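Side-chain contacts in peptidase, M20/M25/M40 family (Staphylococcus aureus, PDB 4EWT), which probably hydrolyses N-acyl amide bonds as an aminoacylase-like amidohydrolase, using a pair of manganese ions bound in its active site: residues A[7-12]-A[376-381]; A[38-43]-A[58-63]; A[204-209]-A[285-290]; A[315-320]-A[380-385]. All coordinates share one frame; numbering follows the deposited sequence.

Contact 1: residues A[7-12]-A[376-381]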
loop_
_atom_site.group_PDB
_atom_site.type_symbol
_atom_site.label_atom_id
_atom_site.label_comp_id
_atom_site.label_asym_id
_atom_site.label_seq_id
_atom_site.Cartn_x
_atom_site.Cartn_y
_atom_site.Cartn_z
ATOM N N GLU A 7 20.092 48.829 33.593
ATOM C CA GLU A 7 20.480 48.688 34.986
ATOM C C GLU A 7 19.315 48.525 35.934
ATOM O O GLU A 7 19.423 47.845 36.918
ATOM C CB GLU A 7 21.462 49.764 35.463
ATOM C CG GLU A 7 21.782 50.815 34.485
ATOM C CD GLU A 7 23.263 51.151 34.427
ATOM O OE1 GLU A 7 23.900 50.774 33.430
ATOM O OE2 GLU A 7 23.799 51.795 35.363
ATOM N N THR A 8 18.196 49.135 35.631
ATOM C CA THR A 8 16.988 48.864 36.417
ATOM C C THR A 8 16.586 47.395 36.306
ATOM O O THR A 8 16.227 46.768 37.302
ATOM C CB THR A 8 15.782 49.718 35.985
ATOM O OG1 THR A 8 16.173 51.087 35.876
ATOM C CG2 THR A 8 14.662 49.607 37.005
ATOM N N LEU A 9 16.646 46.853 35.090
ATOM C CA LEU A 9 16.287 45.459 34.864
ATOM C C LEU A 9 17.279 44.513 35.529
ATOM O O LEU A 9 16.878 43.561 36.206
ATOM C CB LEU A 9 16.147 45.160 33.367
ATOM C CG LEU A 9 14.903 45.751 32.688
ATOM C CD1 LEU A 9 14.884 45.398 31.221
ATOM C CD2 LEU A 9 13.607 45.282 33.351
ATOM N N LYS A 10 18.555 44.782 35.369
ATOM C CA LYS A 10 19.544 43.989 36.054
ATOM C C LYS A 10 19.331 43.969 37.542
ATOM O O LYS A 10 19.494 42.962 38.147
ATOM C CB LYS A 10 20.944 44.465 35.750
ATOM C CG LYS A 10 21.311 44.313 34.337
ATOM C CD LYS A 10 22.486 45.131 33.976
ATOM C CE LYS A 10 23.507 44.288 33.283
ATOM N NZ LYS A 10 24.720 44.989 32.883
ATOM N N SER A 11 18.949 45.093 38.119
ATOM C CA SER A 11 18.740 45.203 39.571
ATOM C C SER A 11 17.487 44.474 40.069
ATOM O O SER A 11 17.337 44.230 41.269
ATOM C CB SER A 11 18.717 46.675 40.013
ATOM O OG SER A 11 17.473 47.289 39.716
ATOM N N LYS A 12 16.595 44.125 39.144
ATOM C CA LYS A 12 15.371 43.409 39.490
ATOM C C LYS A 12 15.408 41.950 39.037
ATOM O O LYS A 12 14.364 41.283 39.007
ATOM C CB LYS A 12 14.153 44.109 38.878
ATOM C CG LYS A 12 13.813 45.465 39.477
ATOM C CD LYS A 12 12.737 46.153 38.650
ATOM C CE LYS A 12 12.394 47.522 39.206
ATOM N NZ LYS A 12 11.293 48.162 38.419
ATOM N N SER A 376 15.266 38.362 28.090
ATOM C CA SER A 376 13.957 38.631 27.497
ATOM C C SER A 376 13.479 40.052 27.809
ATOM O O SER A 376 13.044 40.783 26.913
ATOM C CB SER A 376 12.933 37.603 27.979
ATOM O OG SER A 376 13.299 36.306 27.543
ATOM N N ALA A 377 13.577 40.442 29.077
ATOM C CA ALA A 377 13.184 41.785 29.497
ATOM C C ALA A 377 14.019 42.863 28.809
ATOM O O ALA A 377 13.470 43.840 28.299
ATOM C CB ALA A 377 13.257 41.917 31.017
ATOM N N GLU A 378 15.338 42.668 28.782
ATOM C CA GLU A 378 16.258 43.614 28.139
ATOM C C GLU A 378 15.941 43.775 26.657
ATOM O O GLU A 378 15.882 44.899 26.149
ATOM C CB GLU A 378 17.720 43.184 28.327
ATOM C CG GLU A 378 18.310 43.508 29.703
ATOM C CD GLU A 378 19.687 42.883 29.922
ATOM O OE1 GLU A 378 20.166 42.139 29.037
ATOM O OE2 GLU A 378 20.293 43.127 30.986
ATOM N N ALA A 379 15.733 42.652 25.980
ATOM C CA ALA A 379 15.391 42.634 24.562
ATOM C C ALA A 379 14.074 43.346 24.265
ATOM O O ALA A 379 14.029 44.251 23.437
ATOM C CB ALA A 379 15.340 41.206 24.057
ATOM N N VAL A 380 13.008 42.942 24.953
ATOM C CA VAL A 380 11.686 43.526 24.735
ATOM C C VAL A 380 11.668 45.001 25.145
ATOM O O VAL A 380 11.180 45.853 24.396
ATOM C CB VAL A 380 10.566 42.693 25.435
ATOM C CG1 VAL A 380 9.207 43.341 25.278
ATOM C CG2 VAL A 380 10.524 41.283 24.858
ATOM N N GLY A 381 12.234 45.311 26.311
ATOM C CA GLY A 381 12.323 46.698 26.749
ATOM C C GLY A 381 13.040 47.607 25.763
ATOM O O GLY A 381 12.586 48.722 25.491
#

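Contact 2: residues A[38-43]-A[58-63]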
loop_
_atom_site.group_PDB
_atom_site.type_symbol
_atom_site.label_atom_id
_atom_site.label_comp_id
_atom_site.label_asym_id
_atom_site.label_seq_id
_atom_site.Cartn_x
_atom_site.Cartn_y
_atom_site.Cartn_z
ATOM N N LYS A 38 -5.493 35.927 38.781
ATOM C CA LYS A 38 -5.640 36.771 39.970
ATOM C C LYS A 38 -4.300 37.288 40.486
ATOM O O LYS A 38 -4.207 38.442 40.905
ATOM C CB LYS A 38 -6.395 36.038 41.080
ATOM C CG LYS A 38 -7.906 36.248 41.039
ATOM C CD LYS A 38 -8.653 35.396 42.079
ATOM C CE LYS A 38 -8.318 35.804 43.507
ATOM N NZ LYS A 38 -9.313 35.284 44.497
ATOM N N TYR A 39 -3.274 36.437 40.449
ATOM C CA TYR A 39 -1.920 36.820 40.854
ATOM C C TYR A 39 -1.318 37.932 39.976
ATOM O O TYR A 39 -0.624 38.818 40.473
ATOM C CB TYR A 39 -1.008 35.594 40.849
ATOM C CG TYR A 39 0.439 35.896 41.178
ATOM C CD1 TYR A 39 0.892 35.876 42.497
ATOM C CD2 TYR A 39 1.356 36.199 40.173
ATOM C CE1 TYR A 39 2.221 36.143 42.803
ATOM C CE2 TYR A 39 2.682 36.470 40.470
ATOM C CZ TYR A 39 3.107 36.438 41.783
ATOM O OH TYR A 39 4.420 36.704 42.076
ATOM N N ILE A 40 -1.586 37.864 38.674
ATOM C CA ILE A 40 -1.094 38.844 37.711
ATOM C C ILE A 40 -1.768 40.204 37.922
ATOM O O ILE A 40 -1.088 41.232 37.952
ATOM C CB ILE A 40 -1.275 38.341 36.241
ATOM C CG1 ILE A 40 -0.332 37.166 35.957
ATOM C CG2 ILE A 40 -1.043 39.470 35.232
ATOM C CD1 ILE A 40 -0.741 36.307 34.759
ATOM N N ALA A 41 -3.092 40.207 38.077
ATOM C CA ALA A 41 -3.841 41.439 38.381
ATOM C C ALA A 41 -3.436 42.023 39.738
ATOM O O ALA A 41 -3.395 43.250 39.917
ATOM C CB ALA A 41 -5.343 41.182 38.340
ATOM N N GLU A 42 -3.120 41.179 40.693
ATOM C CA GLU A 42 -2.660 41.658 41.962
ATOM C C GLU A 42 -1.274 42.225 41.876
ATOM O O GLU A 42 -0.995 43.156 42.580
ATOM C CB GLU A 42 -2.710 40.592 43.036
ATOM C CG GLU A 42 -1.879 39.451 42.709
ATOM C CD GLU A 42 -0.709 39.211 43.614
ATOM O OE1 GLU A 42 0.428 39.525 43.202
ATOM O OE2 GLU A 42 -0.919 38.634 44.705
ATOM N N PHE A 43 -0.411 41.674 41.032
ATOM C CA PHE A 43 0.936 42.243 40.880
ATOM C C PHE A 43 0.912 43.739 40.550
ATOM O O PHE A 43 1.724 44.512 41.075
ATOM C CB PHE A 43 1.751 41.471 39.831
ATOM C CG PHE A 43 3.093 42.098 39.512
ATOM C CD1 PHE A 43 4.229 41.749 40.236
ATOM C CD2 PHE A 43 3.212 43.041 38.488
ATOM C CE1 PHE A 43 5.465 42.326 39.947
ATOM C CE2 PHE A 43 4.441 43.631 38.195
ATOM C CZ PHE A 43 5.573 43.270 38.922
ATOM N N ARG A 58 -10.493 35.372 31.780
ATOM C CA ARG A 58 -9.145 35.452 32.370
ATOM C C ARG A 58 -8.136 36.212 31.497
ATOM O O ARG A 58 -6.922 36.082 31.668
ATOM C CB ARG A 58 -8.625 34.065 32.770
ATOM C CG ARG A 58 -9.506 33.369 33.794
ATOM C CD ARG A 58 -9.188 31.897 33.895
ATOM N NE ARG A 58 -10.301 31.150 34.472
ATOM C CZ ARG A 58 -11.225 30.504 33.764
ATOM N NH1 ARG A 58 -11.175 30.500 32.435
ATOM N NH2 ARG A 58 -12.199 29.855 34.390
ATOM N N GLY A 59 -8.651 37.021 30.574
ATOM C CA GLY A 59 -7.819 37.893 29.747
ATOM C C GLY A 59 -7.460 39.183 30.463
ATOM O O GLY A 59 -8.338 39.881 30.983
ATOM N N ILE A 60 -6.166 39.497 30.490
ATOM C CA ILE A 60 -5.661 40.678 31.197
ATOM C C ILE A 60 -4.863 41.582 30.263
ATOM O O ILE A 60 -3.879 41.159 29.656
ATOM C CB ILE A 60 -4.807 40.297 32.432
ATOM C CG1 ILE A 60 -5.584 39.354 33.354
ATOM C CG2 ILE A 60 -4.378 41.558 33.211
ATOM C CD1 ILE A 60 -4.714 38.575 34.316
ATOM N N LYS A 61 -5.302 42.832 30.170
ATOM C CA LYS A 61 -4.724 43.832 29.287
ATOM C C LYS A 61 -4.265 45.011 30.151
ATOM O O LYS A 61 -5.092 45.800 30.632
ATOM C CB LYS A 61 -5.802 44.278 28.295
ATOM C CG LYS A 61 -5.386 45.205 27.170
ATOM C CD LYS A 61 -6.509 46.207 26.935
ATOM C CE LYS A 61 -6.922 46.312 25.482
ATOM N NZ LYS A 61 -6.088 47.255 24.684
ATOM N N VAL A 62 -2.957 45.123 30.371
ATOM C CA VAL A 62 -2.441 46.246 31.163
ATOM C C VAL A 62 -1.851 47.331 30.259
ATOM O O VAL A 62 -0.944 47.076 29.460
ATOM C CB VAL A 62 -1.518 45.814 32.363
ATOM C CG1 VAL A 62 -1.633 44.328 32.633
ATOM C CG2 VAL A 62 -0.068 46.216 32.160
ATOM N N THR A 63 -2.424 48.528 30.363
ATOM C CA THR A 63 -2.037 49.664 29.533
ATOM C C THR A 63 -1.067 50.590 30.276
ATOM O O THR A 63 -1.323 51.008 31.407
ATOM C CB THR A 63 -3.277 50.449 29.032
ATOM O OG1 THR A 63 -4.115 49.577 28.260
ATOM C CG2 THR A 63 -2.874 51.622 28.148
#

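Contact 3: residues A[204-209]-A[285-290]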
loop_
_atom_site.group_PDB
_atom_site.type_symbol
_atom_site.label_atom_id
_atom_site.label_comp_id
_atom_site.label_asym_id
_atom_site.label_seq_id
_atom_site.Cartn_x
_atom_site.Cartn_y
_atom_site.Cartn_z
ATOM N N MET A 204 -19.328 -11.397 1.287
ATOM C CA MET A 204 -20.585 -10.891 1.802
ATOM C C MET A 204 -20.381 -9.624 2.613
ATOM O O MET A 204 -21.293 -9.013 3.021
ATOM C CB MET A 204 -21.233 -11.887 2.763
ATOM C CG MET A 204 -21.977 -13.078 2.235
ATOM S SD MET A 204 -22.318 -12.965 0.552
ATOM C CE MET A 204 -23.929 -12.203 0.552
ATOM N N ALA A 205 -19.152 -9.285 2.896
ATOM C CA ALA A 205 -18.907 -8.131 3.750
ATOM C C ALA A 205 -18.117 -7.053 3.000
ATOM O O ALA A 205 -17.735 -7.250 1.831
ATOM C CB ALA A 205 -18.198 -8.573 5.031
ATOM N N ASN A 206 -17.879 -5.923 3.659
ATOM C CA ASN A 206 -16.980 -4.881 3.126
ATOM C C ASN A 206 -16.066 -4.404 4.251
ATOM O O ASN A 206 -16.470 -3.654 5.130
ATOM C CB ASN A 206 -17.768 -3.711 2.532
ATOM C CG ASN A 206 -16.917 -2.795 1.670
ATOM O OD1 ASN A 206 -17.363 -1.717 1.286
ATOM N ND2 ASN A 206 -15.702 -3.213 1.348
ATOM N N ASP A 207 -14.829 -4.861 4.191
ATOM C CA ASP A 207 -13.884 -4.792 5.302
ATOM C C ASP A 207 -13.423 -3.344 5.555
ATOM O O ASP A 207 -12.704 -2.775 4.753
ATOM C CB ASP A 207 -12.714 -5.728 4.930
ATOM C CG ASP A 207 -11.844 -6.104 6.096
ATOM O OD1 ASP A 207 -11.682 -5.284 7.039
ATOM O OD2 ASP A 207 -11.287 -7.238 6.052
ATOM N N ALA A 208 -13.845 -2.744 6.661
ATOM C CA ALA A 208 -13.405 -1.390 6.967
ATOM C C ALA A 208 -11.923 -1.320 7.364
ATOM O O ALA A 208 -11.276 -0.297 7.164
ATOM C CB ALA A 208 -14.273 -0.757 8.033
ATOM N N ILE A 209 -11.390 -2.392 7.932
ATOM C CA ILE A 209 -9.973 -2.375 8.337
ATOM C C ILE A 209 -9.068 -2.350 7.102
ATOM O O ILE A 209 -8.124 -1.590 7.054
ATOM C CB ILE A 209 -9.622 -3.519 9.327
ATOM C CG1 ILE A 209 -10.195 -3.161 10.706
ATOM C CG2 ILE A 209 -8.084 -3.759 9.398
ATOM C CD1 ILE A 209 -10.233 -4.312 11.714
ATOM N N TYR A 285 -13.155 1.462 -2.613
ATOM C CA TYR A 285 -13.557 0.342 -1.743
ATOM C C TYR A 285 -15.060 0.184 -1.484
ATOM O O TYR A 285 -15.472 -0.777 -0.817
ATOM C CB TYR A 285 -12.771 0.381 -0.438
ATOM C CG TYR A 285 -11.310 0.136 -0.735
ATOM C CD1 TYR A 285 -10.821 -1.149 -0.902
ATOM C CD2 TYR A 285 -10.443 1.201 -0.924
ATOM C CE1 TYR A 285 -9.462 -1.372 -1.228
ATOM C CE2 TYR A 285 -9.113 0.999 -1.235
ATOM C CZ TYR A 285 -8.635 -0.288 -1.384
ATOM O OH TYR A 285 -7.328 -0.459 -1.704
ATOM N N GLY A 286 -15.861 1.104 -2.001
ATOM C CA GLY A 286 -17.336 1.040 -1.820
ATOM C C GLY A 286 -17.704 1.282 -0.368
ATOM O O GLY A 286 -18.749 0.856 0.085
ATOM N N VAL A 287 -16.836 1.973 0.367
ATOM C CA VAL A 287 -17.152 2.348 1.740
ATOM C C VAL A 287 -17.820 3.712 1.753
ATOM O O VAL A 287 -17.791 4.416 0.741
ATOM C CB VAL A 287 -15.884 2.413 2.608
ATOM C CG1 VAL A 287 -15.394 1.001 2.939
ATOM C CG2 VAL A 287 -14.778 3.245 1.917
ATOM N N THR A 288 -18.419 4.088 2.884
ATOM C CA THR A 288 -18.898 5.466 3.086
ATOM C C THR A 288 -17.929 6.161 4.039
ATOM O O THR A 288 -17.612 5.627 5.108
ATOM C CB THR A 288 -20.314 5.494 3.694
ATOM O OG1 THR A 288 -21.146 4.622 2.941
ATOM C CG2 THR A 288 -20.927 6.903 3.652
ATOM N N CYS A 289 -17.458 7.348 3.657
ATOM C CA CYS A 289 -16.512 8.085 4.485
ATOM C C CYS A 289 -17.172 9.321 5.057
ATOM O O CYS A 289 -17.828 10.060 4.323
ATOM C CB CYS A 289 -15.331 8.526 3.649
ATOM S SG CYS A 289 -14.225 7.190 3.281
ATOM N N THR A 290 -16.982 9.552 6.354
ATOM C CA THR A 290 -17.430 10.796 6.988
ATOM C C THR A 290 -16.214 11.526 7.521
ATOM O O THR A 290 -15.629 11.135 8.536
ATOM C CB THR A 290 -18.476 10.550 8.102
ATOM O OG1 THR A 290 -19.450 9.617 7.623
ATOM C CG2 THR A 290 -19.195 11.868 8.507
#

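Contact 4: residues A[315-320]-A[380-385]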
loop_
_atom_site.group_PDB
_atom_site.type_symbol
_atom_site.label_atom_id
_atom_site.label_comp_id
_atom_site.label_asym_id
_atom_site.label_seq_id
_atom_site.Cartn_x
_atom_site.Cartn_y
_atom_site.Cartn_z
ATOM N N LYS A 315 20.471 44.757 17.574
ATOM C CA LYS A 315 21.888 44.688 17.226
ATOM C C LYS A 315 22.568 46.039 17.441
ATOM O O LYS A 315 23.733 46.100 17.833
ATOM C CB LYS A 315 22.076 44.186 15.788
ATOM C CG LYS A 315 21.993 42.661 15.654
ATOM C CD LYS A 315 22.228 42.175 14.223
ATOM C CE LYS A 315 20.922 41.854 13.502
ATOM N NZ LYS A 315 21.113 41.514 12.058
ATOM N N GLU A 316 21.815 47.115 17.218
ATOM C CA GLU A 316 22.328 48.482 17.337
ATOM C C GLU A 316 22.340 49.042 18.761
ATOM O O GLU A 316 22.864 50.136 18.995
ATOM C CB GLU A 316 21.530 49.419 16.438
ATOM C CG GLU A 316 21.928 49.367 14.983
ATOM C CD GLU A 316 21.103 50.307 14.128
ATOM O OE1 GLU A 316 20.424 51.193 14.696
ATOM O OE2 GLU A 316 21.131 50.163 12.886
ATOM N N ALA A 317 21.755 48.308 19.702
ATOM C CA ALA A 317 21.731 48.731 21.104
ATOM C C ALA A 317 22.958 48.243 21.874
ATOM O O ALA A 317 23.286 48.787 22.928
ATOM C CB ALA A 317 20.460 48.253 21.778
ATOM N N ASN A 318 23.611 47.235 21.345
ATOM C CA ASN A 318 24.737 46.651 22.005
ATOM C C ASN A 318 24.625 46.124 23.399
ATOM O O ASN A 318 25.207 46.684 24.301
ATOM C CB ASN A 318 25.853 47.670 22.085
ATOM C CG ASN A 318 26.736 47.668 20.868
ATOM O OD1 ASN A 318 27.358 46.659 20.537
ATOM N ND2 ASN A 318 26.813 48.812 20.194
ATOM N N LEU A 319 23.874 45.049 23.585
ATOM C CA LEU A 319 23.597 44.512 24.920
ATOM C C LEU A 319 24.540 43.348 25.241
ATOM O O LEU A 319 25.432 43.029 24.453
ATOM C CB LEU A 319 22.135 44.045 25.036
ATOM C CG LEU A 319 20.895 44.844 24.593
ATOM C CD1 LEU A 319 20.927 46.306 25.013
ATOM C CD2 LEU A 319 20.637 44.703 23.097
ATOM N N ASP A 320 24.270 42.664 26.314
ATOM C CA ASP A 320 25.128 41.613 26.717
ATOM C C ASP A 320 24.692 40.242 26.203
ATOM O O ASP A 320 24.927 39.207 26.826
ATOM C CB ASP A 320 25.174 41.604 28.207
ATOM C CG ASP A 320 26.540 41.422 28.705
ATOM O OD1 ASP A 320 27.239 42.442 28.881
ATOM O OD2 ASP A 320 26.921 40.254 28.905
ATOM N N VAL A 380 13.008 42.942 24.953
ATOM C CA VAL A 380 11.686 43.526 24.735
ATOM C C VAL A 380 11.668 45.001 25.145
ATOM O O VAL A 380 11.180 45.853 24.396
ATOM C CB VAL A 380 10.566 42.693 25.435
ATOM C CG1 VAL A 380 9.207 43.341 25.278
ATOM C CG2 VAL A 380 10.524 41.283 24.858
ATOM N N GLY A 381 12.234 45.311 26.311
ATOM C CA GLY A 381 12.323 46.698 26.749
ATOM C C GLY A 381 13.040 47.607 25.763
ATOM O O GLY A 381 12.586 48.722 25.491
ATOM N N THR A 382 14.168 47.132 25.240
ATOM C CA THR A 382 14.943 47.867 24.241
ATOM C C THR A 382 14.095 48.171 23.004
ATOM O O THR A 382 14.111 49.287 22.479
ATOM C CB THR A 382 16.202 47.075 23.826
ATOM O OG1 THR A 382 17.050 46.896 24.970
ATOM C CG2 THR A 382 16.971 47.798 22.721
ATOM N N VAL A 383 13.351 47.172 22.542
ATOM C CA VAL A 383 12.457 47.374 21.410
ATOM C C VAL A 383 11.410 48.424 21.766
ATOM O O VAL A 383 11.189 49.360 21.005
ATOM C CB VAL A 383 11.812 46.058 20.948
ATOM C CG1 VAL A 383 10.796 46.317 19.845
ATOM C CG2 VAL A 383 12.889 45.101 20.464
ATOM N N VAL A 384 10.803 48.291 22.942
ATOM C CA VAL A 384 9.783 49.241 23.377
ATOM C C VAL A 384 10.288 50.686 23.397
ATOM O O VAL A 384 9.579 51.599 22.964
ATOM C CB VAL A 384 9.207 48.864 24.759
ATOM C CG1 VAL A 384 8.271 49.953 25.269
ATOM C CG2 VAL A 384 8.490 47.521 24.682
ATOM N N LEU A 385 11.509 50.890 23.887
ATOM C CA LEU A 385 12.048 52.243 24.019
ATOM C C LEU A 385 12.437 52.857 22.675
ATOM O O LEU A 385 12.193 54.041 22.452
ATOM C CB LEU A 385 13.214 52.301 25.012
ATOM C CG LEU A 385 12.949 52.091 26.510
ATOM C CD1 LEU A 385 14.221 52.406 27.266
ATOM C CD2 LEU A 385 11.799 52.942 27.049
#

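Contact 1: residues A[7-12]-A[376-381]
Leu9 of the N-terminal helix packs its CD1 on the methyl of Ala377 and on the backbone between Ala377 and Glu378 in helix 372-386. With CG anti to the carbonyl carbon (chi1 -72°) and chi2 fully extended, the leucine sends CD1 straight across, and this methyl does most of the touching. It rests 3.8 Å from Ala377 CB, its apolar partner. Against the backbone, Leu9 CD1 lies 3.6 Å from Ala377 O and 3.7 Å from Glu378 N. CD2 comes at the alanine methyl from a little farther off, so both branches of Leu9 meet the same methyl.

The polar side of the contact is looser. Glu378 runs out extended beyond CG and crosses Lys10 at a slant, its OE2 lying 3.7 Å from Lys10 CG, alongside the aliphatic part of the lysine. The lysine chain, bent at chi3, carries the ammonium away from the carboxylate, and Lys10 NZ stays 5.2 Å from Glu378 OE2. This is too far for a salt bridge, though the opposite charges probably still attract one another at long range.

The helix segments run nearly antiparallel, their axes 10.0 Å apart at 156°. Met16 of helix 13-25 touches both Leu9 and Ala377, while helix 105-120 meets Leu9 through Thr118 and strand 159-166 touches Ser376 and Val380 through Val163.

Contact 2: residues A[38-43]-A[58-63]
Ile60 lays its CD1 methyl over the branched carbon of Ile40, bringing helix 34-43 down on strand 60-65 of the mixed eight-stranded sheet. This is helix-on-sheet packing in the alpha/beta domain that also binds the two manganese ions. The strand is next to the outermost one, 50-52, which follows the helix in sequence, so the chain leaves the helix, runs through a short edge strand and comes back antiparallel to that strand, against the helix it has just left.

Both isoleucines start out toward the opposing segment, and the two side chains meet at an angle. On Ile60, CG1 stands anti to the carbonyl carbon (chi1 -54°) and chi2 is extended, which pushes CD1 out as the leading atom. This methyl, Ile60 CD1, lies 3.9 Å from Ile40 CG2 and is equally close to Ile40 CB. Ile40 also touches Thr109 and Leu113 of helix 105-120, His134 of strand 129-135, and Phe79. The backbone of Ile60 is hydrogen-bonded to the backbone of His134, so the residue that meets the helix is held in the sheet by its main chain. Past the isoleucine, Ile60 CD1 comes within 4.4 Å of the backbone nitrogen Ala41 N.

Contact 3: residues A[204-209]-A[285-290]
Asn206 drives its side-chain amide against the turn Tyr285-Gly286-Val287, in the smaller domain of the M20 fold, where an antiparallel sheet carries two helices and subunits associate. The asparagine gives up more surface here than any other residue. Its side chain sets out toward the turn, and Asn206 CG, swung anti to the backbone N (chi1 -165°), reaches 3.5 Å from Tyr285 O. The amide end thus sits beside the carbonyl oxygens of Tyr285 and Gly286, a cluster of polar groups at the point where helix 264-285 gives way to strand 288-295. Gly286 makes the change of direction with a positive phi of 68°.

Val287 contributes the next largest patch. Its CG1, placed anti to the carbonyl carbon and beside the backbone N, is the branch that comes against the amide, while Leu281, Val192 and Ala211 pack around the same side chain and tie helix 264-285, the sheet and helix 208-226 together.

Tyr285 meets Asn206 through its backbone, for its ring leads away to Tyr214 of its own chain. Tyr285 O is also hydrogen-bonded by Arg226 of a neighbouring subunit, so the carbonyl approached by Asn206 belongs to the subunit interface as well. Next to Asn206, Asp207 stands at the N-cap of helix 208-226. Its OD2 forms a salt bridge with Arg225 of that neighbouring subunit. Asp207 OD1 accepts a hydrogen bond from Val210 N and a weak capping bond from Ile209 N, the latter 3.0 Å long and bent to 126°.

Contact 4: residues A[315-320]-A[380-385]
Chi1 of -62° in Thr382 splits its two branches between two neighbours: CG2 lies anti to the backbone N and faces Ala317, while OG1 lies beside that N and is brushed by Leu319. In Leu319, CG sits beside the backbone N and a chi2 of -45° folds the side chain back so that CD1 is the methyl that advances on the threonine. Ala317 needs no torsion, because its CB already points at the helix opposite.

The methyl pair is the tighter of the two meetings, with Ala317 CB 3.6 Å from Thr382 CG2. On the other branch Leu319 CD1 approaches Thr382 OG1 to 3.9 Å, and the two side chains pass one another, pointing opposite ways. The hydroxyl has its polar partner within its own helix: it is hydrogen-bonded to Glu378 O, one turn earlier, a bond consistent with the rotamer that presents the methyl to Ala317.

The contact joins the turn that follows helix 304-316 to helix 372-386, the last helix of the chain, which packs against the mixed sheet of the metal-binding alpha/beta domain. Between the two touching residues of the first segment, Asn318 takes a positive phi of 56°, turning the chain away from the helical path as it heads for strand 322-325 at the sheet's border. Thr382 is also touched by Leu314 of helix 304-316. Ile6 touches both Leu319 and Thr382, so helix 2-11 meets both sides of the contact.

In the fold
Contacts 1 and 4 are close neighbours, with centres about 10 Å apart, and share Val380 and Gly381 of helix 372-386, which meets the N-terminal helix through one and the turn after helix 304-316 through the other. Contact 2, about 20 Å from contact 1 between centres, lies on strand 60-65, next to the outermost strand 50-52 of the mixed sheet that helix 372-386 also packs on. Contact 3 stands apart in the smaller domain, its centre about 62 Å from that of contact 1 and 54 Å from that of contact 2. Along the chain, contacts 2, 3 and 4 close in that order, whereas contact 1 spans nearly the whole sequence. Three contacts thus lie within the metal-binding domain, while contact 3 borders the subunit interface.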